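Local coordinates for protein methyltransferase 1 (Methanosarcina barkeri, PDB 2I2X) that transfers the methyl group of methanol to the cob(I)amide cofactor of its partner corrinoid protein MtaC, a zinc-dependent step of methanogenesis from methanol, at residues L161-M166 / L198-I203; H124-I129 / S144-A149; I213-T218 / V263-D268; R253-Y258 / A278-P283. All blocks are in the same frame, centred on the assembly; numbering follows the deposited sequence.

Interaction 1: L161-M166 / L198-I203; sequences LSVESM and LIWTDI. With ZN (zinc ion), chain Q; K (potassium ion), chain S.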
loop_
_atom_site.group_PDB
_atom_site.type_symbol
_atom_site.label_atom_id
_atom_site.label_comp_id
_atom_site.label_asym_id
_atom_site.label_seq_id
_atom_site.Cartn_x
_atom_site.Cartn_y
_atom_site.Cartn_z
ATOM N N LEU A 161 1.829 26.109 1.681
ATOM C CA LEU A 161 2.017 26.160 3.125
ATOM C C LEU A 161 0.743 25.729 3.835
ATOM O O LEU A 161 -0.335 26.204 3.493
ATOM C CB LEU A 161 2.400 27.584 3.564
ATOM C CG LEU A 161 3.593 28.261 2.879
ATOM C CD1 LEU A 161 3.775 29.684 3.386
ATOM C CD2 LEU A 161 4.883 27.453 3.073
ATOM N N SER A 162 0.868 24.853 4.826
ATOM C CA SER A 162 -0.270 24.316 5.541
ATOM C C SER A 162 0.146 24.049 6.977
ATOM O O SER A 162 1.348 24.067 7.298
ATOM C CB SER A 162 -0.667 22.980 4.926
ATOM O OG SER A 162 -1.538 23.129 3.821
ATOM N N VAL A 163 -0.845 23.778 7.827
ATOM C CA VAL A 163 -0.619 23.307 9.191
ATOM C C VAL A 163 -1.874 22.559 9.562
ATOM O O VAL A 163 -2.929 22.835 9.015
ATOM C CB VAL A 163 -0.396 24.482 10.228
ATOM C CG1 VAL A 163 -1.440 25.555 10.093
ATOM C CG2 VAL A 163 -0.407 23.953 11.673
ATOM N N GLU A 164 -1.758 21.621 10.483
ATOM C CA GLU A 164 -2.928 21.042 11.128
ATOM C C GLU A 164 -3.029 21.671 12.516
ATOM O O GLU A 164 -2.401 21.191 13.456
ATOM C CB GLU A 164 -2.755 19.537 11.288
ATOM C CG GLU A 164 -2.003 18.929 10.163
ATOM C CD GLU A 164 -2.506 17.553 9.801
ATOM O OE1 GLU A 164 -3.364 17.007 10.506
ATOM O OE2 GLU A 164 -2.032 16.987 8.799
ATOM N N SER A 165 -3.791 22.747 12.643
ATOM C CA SER A 165 -3.733 23.541 13.878
ATOM C C SER A 165 -4.611 23.025 15.030
ATOM O O SER A 165 -5.574 22.308 14.801
ATOM C CB SER A 165 -3.925 25.030 13.604
ATOM O OG SER A 165 -5.156 25.314 12.984
ATOM N N MET A 166 -4.251 23.391 16.258
ATOM C CA MET A 166 -4.779 22.772 17.456
ATOM C C MET A 166 -5.825 23.612 18.227
ATOM O O MET A 166 -6.272 23.222 19.321
ATOM C CB MET A 166 -3.625 22.441 18.402
ATOM C CG MET A 166 -2.566 21.470 17.911
ATOM S SD MET A 166 -1.199 21.320 19.146
ATOM C CE MET A 166 -0.602 23.016 19.316
ATOM N N LEU A 198 -6.391 34.032 13.665
ATOM C CA LEU A 198 -5.099 34.568 14.087
ATOM C C LEU A 198 -4.030 34.047 13.148
ATOM O O LEU A 198 -3.386 34.802 12.407
ATOM C CB LEU A 198 -4.763 34.089 15.505
ATOM C CG LEU A 198 -3.856 34.823 16.517
ATOM C CD1 LEU A 198 -2.991 33.812 17.261
ATOM C CD2 LEU A 198 -2.982 35.937 15.944
ATOM N N ILE A 199 -3.862 32.734 13.153
ATOM C CA ILE A 199 -2.752 32.115 12.435
ATOM C C ILE A 199 -2.801 32.298 10.913
ATOM O O ILE A 199 -1.769 32.573 10.288
ATOM C CB ILE A 199 -2.606 30.646 12.840
ATOM C CG1 ILE A 199 -3.862 29.859 12.456
ATOM C CG2 ILE A 199 -2.363 30.563 14.350
ATOM C CD1 ILE A 199 -3.740 28.394 12.705
ATOM N N TRP A 200 -3.990 32.197 10.322
ATOM C CA TRP A 200 -4.077 32.286 8.862
ATOM C C TRP A 200 -3.860 33.694 8.293
ATOM O O TRP A 200 -3.439 33.850 7.152
ATOM C CB TRP A 200 -5.317 31.557 8.314
ATOM C CG TRP A 200 -5.044 30.048 8.353
ATOM C CD1 TRP A 200 -5.492 29.143 9.295
ATOM C CD2 TRP A 200 -4.181 29.315 7.468
ATOM N NE1 TRP A 200 -4.967 27.897 9.033
ATOM C CE2 TRP A 200 -4.162 27.974 7.921
ATOM C CE3 TRP A 200 -3.445 29.657 6.325
ATOM C CZ2 TRP A 200 -3.434 26.970 7.264
ATOM C CZ3 TRP A 200 -2.718 28.647 5.658
ATOM C CH2 TRP A 200 -2.722 27.327 6.136
ATOM N N THR A 201 -4.108 34.717 9.114
ATOM C CA THR A 201 -3.801 36.071 8.742
ATOM C C THR A 201 -2.299 36.205 8.637
ATOM O O THR A 201 -1.776 36.721 7.657
ATOM C CB THR A 201 -4.355 37.027 9.798
ATOM O OG1 THR A 201 -5.790 36.907 9.801
ATOM C CG2 THR A 201 -3.919 38.496 9.519
ATOM N N ASP A 202 -1.592 35.730 9.643
ATOM C CA ASP A 202 -0.158 35.762 9.593
ATOM C C ASP A 202 0.418 34.852 8.507
ATOM O O ASP A 202 1.349 35.279 7.798
ATOM C CB ASP A 202 0.408 35.386 10.941
ATOM C CG ASP A 202 0.148 36.434 11.994
ATOM O OD1 ASP A 202 -0.050 37.634 11.648
ATOM O OD2 ASP A 202 0.134 36.043 13.178
ATOM N N ILE A 203 -0.125 33.627 8.358
ATOM C CA ILE A 203 0.406 32.681 7.346
ATOM C C ILE A 203 0.320 33.269 5.941
ATOM O O ILE A 203 1.295 33.252 5.207
ATOM C CB ILE A 203 -0.216 31.271 7.401
ATOM C CG1 ILE A 203 0.239 30.557 8.677
ATOM C CG2 ILE A 203 0.240 30.473 6.200
ATOM C CD1 ILE A 203 -0.745 29.538 9.258
HETATM ZN ZN ZN Q . -4.262 15.274 9.672
HETATM K K K S . -1.608 14.600 8.812
#

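Interaction 2: H124-I129 / S144-A149; sequences HTIGDI and SVFLEA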
loop_
_atom_site.group_PDB
_atom_site.type_symbol
_atom_site.label_atom_id
_atom_site.label_comp_id
_atom_site.label_asym_id
_atom_site.label_seq_id
_atom_site.Cartn_x
_atom_site.Cartn_y
_atom_site.Cartn_z
ATOM N N HIS A 124 4.802 21.934 2.213
ATOM C CA HIS A 124 5.311 21.734 3.542
ATOM C C HIS A 124 4.212 22.081 4.503
ATOM O O HIS A 124 3.592 23.136 4.392
ATOM C CB HIS A 124 6.522 22.630 3.802
ATOM C CG HIS A 124 7.827 21.905 3.722
ATOM N ND1 HIS A 124 8.128 21.013 2.707
ATOM C CD2 HIS A 124 8.899 21.915 4.542
ATOM C CE1 HIS A 124 9.339 20.525 2.900
ATOM N NE2 HIS A 124 9.819 21.041 4.016
ATOM N N THR A 125 3.979 21.174 5.441
ATOM C CA THR A 125 3.000 21.327 6.498
ATOM C C THR A 125 3.761 21.462 7.826
ATOM O O THR A 125 4.268 20.466 8.387
ATOM C CB THR A 125 2.076 20.097 6.530
ATOM O OG1 THR A 125 1.400 20.002 5.284
ATOM C CG2 THR A 125 1.040 20.168 7.689
ATOM N N ILE A 126 3.846 22.708 8.315
ATOM C CA ILE A 126 4.535 23.036 9.545
ATOM C C ILE A 126 3.801 22.311 10.667
ATOM O O ILE A 126 2.591 22.087 10.586
ATOM C CB ILE A 126 4.560 24.585 9.713
ATOM C CG1 ILE A 126 5.659 25.213 8.836
ATOM C CG2 ILE A 126 4.810 25.045 11.188
ATOM C CD1 ILE A 126 5.684 24.781 7.378
ATOM N N GLY A 127 4.532 21.878 11.685
ATOM C CA GLY A 127 3.885 21.399 12.909
ATOM C C GLY A 127 3.321 22.494 13.826
ATOM O O GLY A 127 3.952 23.535 14.030
ATOM N N ASP A 128 2.132 22.272 14.388
ATOM C CA ASP A 128 1.606 23.221 15.367
ATOM C C ASP A 128 2.343 23.006 16.654
ATOM O O ASP A 128 1.954 22.191 17.478
ATOM C CB ASP A 128 0.090 23.122 15.588
ATOM C CG ASP A 128 -0.495 24.421 16.197
ATOM O OD1 ASP A 128 0.288 25.166 16.835
ATOM O OD2 ASP A 128 -1.717 24.685 16.050
ATOM N N ILE A 129 3.433 23.742 16.805
ATOM C CA ILE A 129 4.321 23.586 17.944
ATOM C C ILE A 129 3.895 24.415 19.182
ATOM O O ILE A 129 4.552 24.344 20.221
ATOM C CB ILE A 129 5.768 23.946 17.544
ATOM C CG1 ILE A 129 5.862 25.403 17.048
ATOM C CG2 ILE A 129 6.261 23.009 16.507
ATOM C CD1 ILE A 129 7.294 25.945 16.919
ATOM N N SER A 144 6.373 32.912 17.608
ATOM C CA SER A 144 7.255 33.541 16.626
ATOM C C SER A 144 8.084 32.484 15.920
ATOM O O SER A 144 8.432 32.639 14.740
ATOM C CB SER A 144 8.171 34.579 17.274
ATOM O OG SER A 144 9.010 33.995 18.250
ATOM N N VAL A 145 8.393 31.416 16.649
ATOM C CA VAL A 145 9.121 30.293 16.077
ATOM C C VAL A 145 8.228 29.634 15.005
ATOM O O VAL A 145 8.665 29.376 13.893
ATOM C CB VAL A 145 9.560 29.289 17.170
ATOM C CG1 VAL A 145 10.329 28.110 16.571
ATOM C CG2 VAL A 145 10.434 29.981 18.212
ATOM N N PHE A 146 6.960 29.429 15.369
ATOM C CA PHE A 146 5.925 28.903 14.505
ATOM C C PHE A 146 5.941 29.612 13.147
ATOM O O PHE A 146 6.045 28.967 12.095
ATOM C CB PHE A 146 4.586 29.075 15.220
ATOM C CG PHE A 146 3.399 28.514 14.485
ATOM C CD1 PHE A 146 3.383 27.196 14.043
ATOM C CD2 PHE A 146 2.276 29.305 14.276
ATOM C CE1 PHE A 146 2.271 26.683 13.396
ATOM C CE2 PHE A 146 1.156 28.795 13.632
ATOM C CZ PHE A 146 1.155 27.481 13.187
ATOM N N LEU A 147 5.862 30.939 13.184
ATOM C CA LEU A 147 5.921 31.775 11.973
ATOM C C LEU A 147 7.223 31.636 11.197
ATOM O O LEU A 147 7.199 31.618 9.960
ATOM C CB LEU A 147 5.693 33.253 12.313
ATOM C CG LEU A 147 4.331 33.662 12.880
ATOM C CD1 LEU A 147 4.214 35.208 12.890
ATOM C CD2 LEU A 147 3.133 33.005 12.140
ATOM N N GLU A 148 8.348 31.571 11.916
ATOM C CA GLU A 148 9.663 31.413 11.303
ATOM C C GLU A 148 9.714 30.113 10.510
ATOM O O GLU A 148 10.375 30.040 9.475
ATOM C CB GLU A 148 10.765 31.351 12.357
ATOM C CG GLU A 148 11.159 32.652 12.992
ATOM C CD GLU A 148 12.234 32.482 14.080
ATOM O OE1 GLU A 148 13.247 31.775 13.831
ATOM O OE2 GLU A 148 12.067 33.074 15.176
ATOM N N ALA A 149 9.035 29.079 11.002
ATOM C CA ALA A 149 9.001 27.833 10.267
ATOM C C ALA A 149 8.328 28.031 8.894
ATOM O O ALA A 149 8.871 27.593 7.864
ATOM C CB ALA A 149 8.347 26.719 11.072
#

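Interaction 3: I213-T218 / V263-D268; sequences ISAGDT and VGPGKD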
loop_
_atom_site.group_PDB
_atom_site.type_symbol
_atom_site.label_atom_id
_atom_site.label_comp_id
_atom_site.label_asym_id
_atom_site.label_seq_id
_atom_site.Cartn_x
_atom_site.Cartn_y
_atom_site.Cartn_z
ATOM N N ILE A 213 2.304 29.909 -1.660
ATOM C CA ILE A 213 0.865 29.781 -1.546
ATOM C C ILE A 213 0.363 29.461 -0.163
ATOM O O ILE A 213 0.810 28.524 0.466
ATOM C CB ILE A 213 0.269 28.913 -2.671
ATOM C CG1 ILE A 213 -0.018 29.871 -3.852
ATOM C CG2 ILE A 213 -1.026 28.210 -2.206
ATOM C CD1 ILE A 213 0.486 29.401 -5.133
ATOM N N SER A 214 -0.549 30.292 0.315
ATOM C CA SER A 214 -1.211 30.031 1.576
ATOM C C SER A 214 -2.294 28.997 1.259
ATOM O O SER A 214 -3.335 29.331 0.690
ATOM C CB SER A 214 -1.794 31.338 2.132
ATOM O OG SER A 214 -2.545 31.118 3.300
ATOM N N ALA A 215 -2.037 27.737 1.586
ATOM C CA ALA A 215 -2.858 26.671 1.050
ATOM C C ALA A 215 -4.130 26.339 1.858
ATOM O O ALA A 215 -5.226 26.339 1.307
ATOM C CB ALA A 215 -2.014 25.434 0.774
ATOM N N GLY A 216 -3.987 26.055 3.150
ATOM C CA GLY A 216 -5.138 25.808 4.023
ATOM C C GLY A 216 -4.828 24.788 5.106
ATOM O O GLY A 216 -3.754 24.184 5.102
ATOM N N ASP A 217 -5.801 24.585 5.994
ATOM C CA ASP A 217 -5.693 23.873 7.287
ATOM C C ASP A 217 -6.604 22.634 7.229
ATOM O O ASP A 217 -7.056 22.248 6.154
ATOM C CB ASP A 217 -6.218 24.828 8.377
ATOM C CG ASP A 217 -5.617 24.580 9.749
ATOM O OD1 ASP A 217 -5.738 23.470 10.299
ATOM O OD2 ASP A 217 -5.058 25.540 10.311
ATOM N N THR A 218 -6.902 22.037 8.375
ATOM C CA THR A 218 -7.734 20.819 8.465
ATOM C C THR A 218 -8.132 20.701 9.877
ATOM O O THR A 218 -7.275 20.811 10.775
ATOM C CB THR A 218 -6.893 19.518 8.488
ATOM O OG1 THR A 218 -5.966 19.500 7.440
ATOM C CG2 THR A 218 -7.731 18.318 8.400
ATOM N N VAL A 263 -5.981 30.198 -0.228
ATOM C CA VAL A 263 -6.579 30.121 -1.560
ATOM C C VAL A 263 -6.722 28.671 -1.992
ATOM O O VAL A 263 -7.265 28.372 -3.073
ATOM C CB VAL A 263 -5.707 30.897 -2.621
ATOM C CG1 VAL A 263 -5.644 32.416 -2.296
ATOM C CG2 VAL A 263 -4.303 30.311 -2.722
ATOM N N GLY A 264 -6.227 27.773 -1.142
ATOM C CA GLY A 264 -6.251 26.342 -1.419
ATOM C C GLY A 264 -4.978 25.903 -2.131
ATOM O O GLY A 264 -4.174 26.736 -2.539
ATOM N N PRO A 265 -4.806 24.592 -2.345
ATOM C CA PRO A 265 -5.686 23.488 -1.986
ATOM C C PRO A 265 -5.629 23.152 -0.510
ATOM O O PRO A 265 -4.553 23.117 0.062
ATOM C CB PRO A 265 -5.134 22.322 -2.808
ATOM C CG PRO A 265 -3.668 22.672 -3.043
ATOM C CD PRO A 265 -3.614 24.166 -3.103
ATOM N N GLY A 266 -6.783 22.911 0.109
ATOM C CA GLY A 266 -6.820 22.498 1.502
ATOM C C GLY A 266 -6.151 21.161 1.731
ATOM O O GLY A 266 -6.047 20.340 0.830
ATOM N N LYS A 267 -5.708 20.939 2.954
ATOM C CA LYS A 267 -5.131 19.669 3.379
ATOM C C LYS A 267 -6.000 18.465 3.186
ATOM O O LYS A 267 -7.180 18.483 3.476
ATOM C CB LYS A 267 -4.765 19.728 4.860
ATOM C CG LYS A 267 -3.428 20.401 5.108
ATOM C CD LYS A 267 -2.334 19.388 4.987
ATOM C CE LYS A 267 -2.363 18.449 6.166
ATOM N NZ LYS A 267 -1.513 17.284 5.862
ATOM N N ASP A 268 -5.337 17.396 2.755
ATOM C CA ASP A 268 -5.927 16.094 2.464
ATOM C C ASP A 268 -6.846 15.533 3.543
ATOM O O ASP A 268 -7.923 15.026 3.243
ATOM C CB ASP A 268 -4.807 15.096 2.142
ATOM C CG ASP A 268 -3.755 15.018 3.232
ATOM O OD1 ASP A 268 -3.873 15.738 4.255
ATOM O OD2 ASP A 268 -2.809 14.221 3.082
#

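Interaction 4: R253-Y258 / A278-P283; sequences RSLVAY and AITGMP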
loop_
_atom_site.group_PDB
_atom_site.type_symbol
_atom_site.label_atom_id
_atom_site.label_comp_id
_atom_site.label_asym_id
_atom_site.label_seq_id
_atom_site.Cartn_x
_atom_site.Cartn_y
_atom_site.Cartn_z
ATOM N N ARG A 253 -15.348 26.044 10.785
ATOM C CA ARG A 253 -14.034 26.243 11.386
ATOM C C ARG A 253 -12.933 26.293 10.306
ATOM O O ARG A 253 -12.150 27.250 10.260
ATOM C CB ARG A 253 -13.724 25.175 12.437
ATOM C CG ARG A 253 -12.241 25.192 12.964
ATOM C CD ARG A 253 -11.308 24.335 12.067
ATOM N NE ARG A 253 -9.992 24.086 12.652
ATOM C CZ ARG A 253 -8.920 23.687 11.963
ATOM N NH1 ARG A 253 -8.999 23.526 10.653
ATOM N NH2 ARG A 253 -7.753 23.485 12.590
ATOM N N SER A 254 -12.896 25.286 9.423
ATOM C CA SER A 254 -11.828 25.208 8.429
ATOM C C SER A 254 -11.999 26.283 7.361
ATOM O O SER A 254 -11.020 26.769 6.805
ATOM C CB SER A 254 -11.735 23.809 7.816
ATOM O OG SER A 254 -11.327 22.856 8.806
ATOM N N LEU A 255 -13.242 26.682 7.114
ATOM C CA LEU A 255 -13.523 27.771 6.195
ATOM C C LEU A 255 -12.752 29.067 6.509
ATOM O O LEU A 255 -12.456 29.843 5.605
ATOM C CB LEU A 255 -15.027 28.033 6.154
ATOM C CG LEU A 255 -15.510 29.217 5.311
ATOM C CD1 LEU A 255 -15.287 28.981 3.837
ATOM C CD2 LEU A 255 -16.979 29.535 5.563
ATOM N N VAL A 256 -12.420 29.286 7.785
ATOM C CA VAL A 256 -11.757 30.514 8.237
ATOM C C VAL A 256 -10.415 30.786 7.538
ATOM O O VAL A 256 -10.117 31.937 7.179
ATOM C CB VAL A 256 -11.589 30.570 9.816
ATOM C CG1 VAL A 256 -10.761 31.748 10.235
ATOM C CG2 VAL A 256 -12.937 30.613 10.522
ATOM N N ALA A 257 -9.613 29.738 7.346
ATOM C CA ALA A 257 -8.353 29.850 6.618
ATOM C C ALA A 257 -8.512 30.650 5.309
ATOM O O ALA A 257 -7.696 31.531 4.989
ATOM C CB ALA A 257 -7.801 28.466 6.344
ATOM N N TYR A 258 -9.584 30.353 4.581
ATOM C CA TYR A 258 -9.827 30.945 3.260
ATOM C C TYR A 258 -10.340 32.380 3.418
ATOM O O TYR A 258 -9.877 33.307 2.735
ATOM C CB TYR A 258 -10.748 30.012 2.426
ATOM C CG TYR A 258 -10.145 28.614 2.452
ATOM C CD1 TYR A 258 -9.019 28.289 1.660
ATOM C CD2 TYR A 258 -10.589 27.674 3.376
ATOM C CE1 TYR A 258 -8.405 27.041 1.764
ATOM C CE2 TYR A 258 -9.987 26.452 3.485
ATOM C CZ TYR A 258 -8.903 26.129 2.679
ATOM O OH TYR A 258 -8.337 24.874 2.824
ATOM N N ALA A 278 -17.549 23.813 -1.923
ATOM C CA ALA A 278 -18.876 24.339 -2.291
ATOM C C ALA A 278 -19.059 25.825 -1.926
ATOM O O ALA A 278 -19.635 26.587 -2.697
ATOM C CB ALA A 278 -19.993 23.500 -1.660
ATOM N N ILE A 279 -18.562 26.246 -0.764
ATOM C CA ILE A 279 -18.649 27.629 -0.399
ATOM C C ILE A 279 -17.659 28.485 -1.196
ATOM O O ILE A 279 -18.049 29.480 -1.811
ATOM C CB ILE A 279 -18.423 27.818 1.128
ATOM C CG1 ILE A 279 -19.541 27.145 1.926
ATOM C CG2 ILE A 279 -18.352 29.275 1.489
ATOM C CD1 ILE A 279 -19.222 27.009 3.386
ATOM N N THR A 280 -16.386 28.092 -1.185
ATOM C CA THR A 280 -15.308 28.961 -1.667
ATOM C C THR A 280 -14.995 28.879 -3.163
ATOM O O THR A 280 -14.427 29.834 -3.730
ATOM C CB THR A 280 -13.977 28.668 -0.942
ATOM O OG1 THR A 280 -13.572 27.330 -1.230
ATOM C CG2 THR A 280 -14.104 28.827 0.573
ATOM N N GLY A 281 -15.301 27.744 -3.794
ATOM C CA GLY A 281 -14.912 27.539 -5.195
ATOM C C GLY A 281 -13.418 27.347 -5.336
ATOM O O GLY A 281 -12.866 27.469 -6.435
ATOM N N MET A 282 -12.766 27.041 -4.213
ATOM C CA MET A 282 -11.326 26.833 -4.158
ATOM C C MET A 282 -11.000 25.338 -4.204
ATOM O O MET A 282 -11.845 24.504 -3.790
ATOM C CB MET A 282 -10.751 27.446 -2.891
ATOM C CG MET A 282 -10.591 28.943 -3.008
ATOM S SD MET A 282 -10.328 29.723 -1.414
ATOM C CE MET A 282 -10.182 31.431 -1.887
ATOM N N PRO A 283 -9.802 24.990 -4.717
ATOM C CA PRO A 283 -9.446 23.605 -4.853
ATOM C C PRO A 283 -9.088 22.950 -3.518
ATOM O O PRO A 283 -8.627 23.644 -2.594
ATOM C CB PRO A 283 -8.223 23.658 -5.784
ATOM C CG PRO A 283 -7.583 24.906 -5.406
ATOM C CD PRO A 283 -8.742 25.855 -5.254
#

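Interaction 1: L161-M166 / L198-I203
Two partners grip Glu164 OE2: the potassium ion, 2.4 Å from OE2, and the ammonium of Lys267, through a weak hydrogen bond. The other oxygen, Glu164 OE1, binds zinc at 2.1 Å, a site completed by Cys220 and Cys269, while Glu86 and Glu313 share the potassium. Two cations on one carboxylate would favour its ionised form. Glu164 lies on the C-terminal side of the TIM barrel, where strand 160-163 runs out, and its side chain leaves the backbone away from helix 181-210. That helix packs on the outside of the strand, the axes of 198-203 and 161-163 running nearly antiparallel, 163° apart, and Leu161, Val163 and Ser165 point toward it.

Trp200 has the largest share of the contact. Its ring edge meets the strand, with Leu161 O in the ring plane 3.7 Å from Trp200 CH2, and Val163 CG1 comes in obliquely to within 3.7 Å of Trp200 CZ2. Ile203, one turn on, lays CD1 over the centre of one indole face, 3.8 Å above its plane. Trp200 NE1 and Ser165 OG both hydrogen-bond to Asp217 OD2, which fixes the indole's rotation and ties it to the loop that follows strand 213-216. With CG1 between its backbone N and carbonyl carbon (chi1 63°), Ile199 sends its chain inward, and CD1 ends 3.4 Å from Ser165 OG.

Interaction 2: H124-I129 / S144-A149
The phenyl ring of Phe146 has Asp128 OD1 over one face, 4.2 Å above the plane and displaced toward the rim. At the ring edge, near the plane, lies Gly127 O, 3.6 Å from Phe146 CE1. Ile126 CG2 approaches the same carbon obliquely, at 3.7 Å from CE1, and Phe150, one turn along the helix, meets the ring edge-to-face. CG of Phe146 is anti to its backbone N (chi1 -177°), which carries the ring across to Ile126 and the loop residues after it. Strand 119-126 and helix 143-155 open a beta-alpha-beta unit of the barrel that strand 160-163 completes.

Beyond the ring the packing is aliphatic. Ile126 CG1 sits 3.8 Å from Ala149 CB, so the small alanine lets helix and strand come close. Ile129, in the loop, has CG1 between its backbone N and carbonyl carbon (chi1 60°), and its CD1 touches Val145 CG1 at 3.7 Å, the two side chains crossing at about a right angle.

Asp128 takes its polar partners from outside the pair: OD1 forms a salt bridge with Arg130, and OD2 accepts from Met166 N. No hydrogen bond joins the two segments; they are held by shape and apolar contact, helped probably by the carbonyl of Gly127 facing the weakly positive C-H edge of Phe146.

Interaction 3: I213-T218 / V263-D268
Backbone contacts dominate where loop 263-268 runs beside strand 213-216, an outermost strand of the TIM barrel sheet. Gly266 also makes a backbone hydrogen bond to Thr285 of the opposite outermost strand, so the irregular loop bridges the two and probably helps to close the barrel. One hydrogen bond joins the segments: Val263 N gives to Ser214 O at 2.9 Å, nearly along the C=O axis (171°). Next to it, Gly264 CA makes a CA-H...O contact with Ala215 O at 2.9 Å.

Gly216, with a phi of 147°, permits this closeness, since a CB there would press on Gly266 CA. Gly264, at phi 91°, has a conformation that itself calls for glycine. A cis peptide precedes Pro265 and turns the chain, and Pro265 O lies 3.5 Å from Ala215 CB.

Apolar packing is modest. Ile213 CG2 meets Val263 CG2 at 3.9 Å, the side chains crossing at about a right angle.

Charged groups come at the far end. Asp217, turned away from the loop, takes Thr218 N on OD1 at 2.7 Å through its anti lone pair, and OD1 forms a salt bridge with Arg253. Lys267 CB leaves its backbone toward the strand segment, but bends at chi2 and chi3 lead the chain off to the acidic cluster beside the potassium, where NZ makes a salt bridge with Glu84 and hydrogen-bonds to Glu86; these carboxylates probably keep the amine protonated. Lys267 NZ also forms a salt bridge with the neighbouring Asp268, its hydrogen bond to OD1 weak at 3.2 Å.

Interaction 4: R253-Y258 / A278-P283
An ST turn finishes helix 273-280 on the outer layer of the TIM barrel, and the residues around it pack on the C-terminal part of helix 240-259. Thr280 OG1 accepts from Met282 N at 3.1 Å while also hydrogen-bonding to Val276 O one turn back, so two hydrogen bonds hold the hydroxyl. Gly281, between Thr280 and Met282, leaves the helix with a positive phi of 71°.

This polar grip sets the threonine's other branch. OG1 lies between the backbone N and carbonyl carbon (chi1 63°), which turns CG2 to the neighbouring helix, where it comes 3.5 Å from Leu255 CD1 and 4.0 Å from Tyr258 CB. Leu255 spreads its two methyls over Ile279, CD1 against Ile279 CG2 at 3.9 Å and CD2 against Ile279 CD1, the two side chains crossing at about a right angle. Earlier in helix 240-259, Arg253 forms a salt bridge with Asp219.

Met282, extended beyond CG, slides past Tyr258 in the opposite direction. Their Met-aromatic contact is oblique, 59° off the ring normal, and brings Met282 SD to 3.6 Å from Tyr258 CD1.

Overall arrangement
From the N terminus, interaction 2 comes first, closing the loop between strand 119-126 and helix 143-155. The chain then enters strand 160-163, and interaction 1 folds helix 181-210 back on it; the strands of these two contacts are neighbours in the sheet. Interaction 3 opens next, on strand 213-216 directly after that helix, and spans helices 220-230 and 240-259 to reach loop 263-268. Before it closes, interaction 4 has begun at residue 253, ending only past helix 273-280, so 3 and 4 cross, whereas 2, 1 and 3 follow in series. Tyr258 of interaction 4 packs against Ala215 and Gly266 of interaction 3, joining helix 240-259 to the barrel strand and its neighbouring loop.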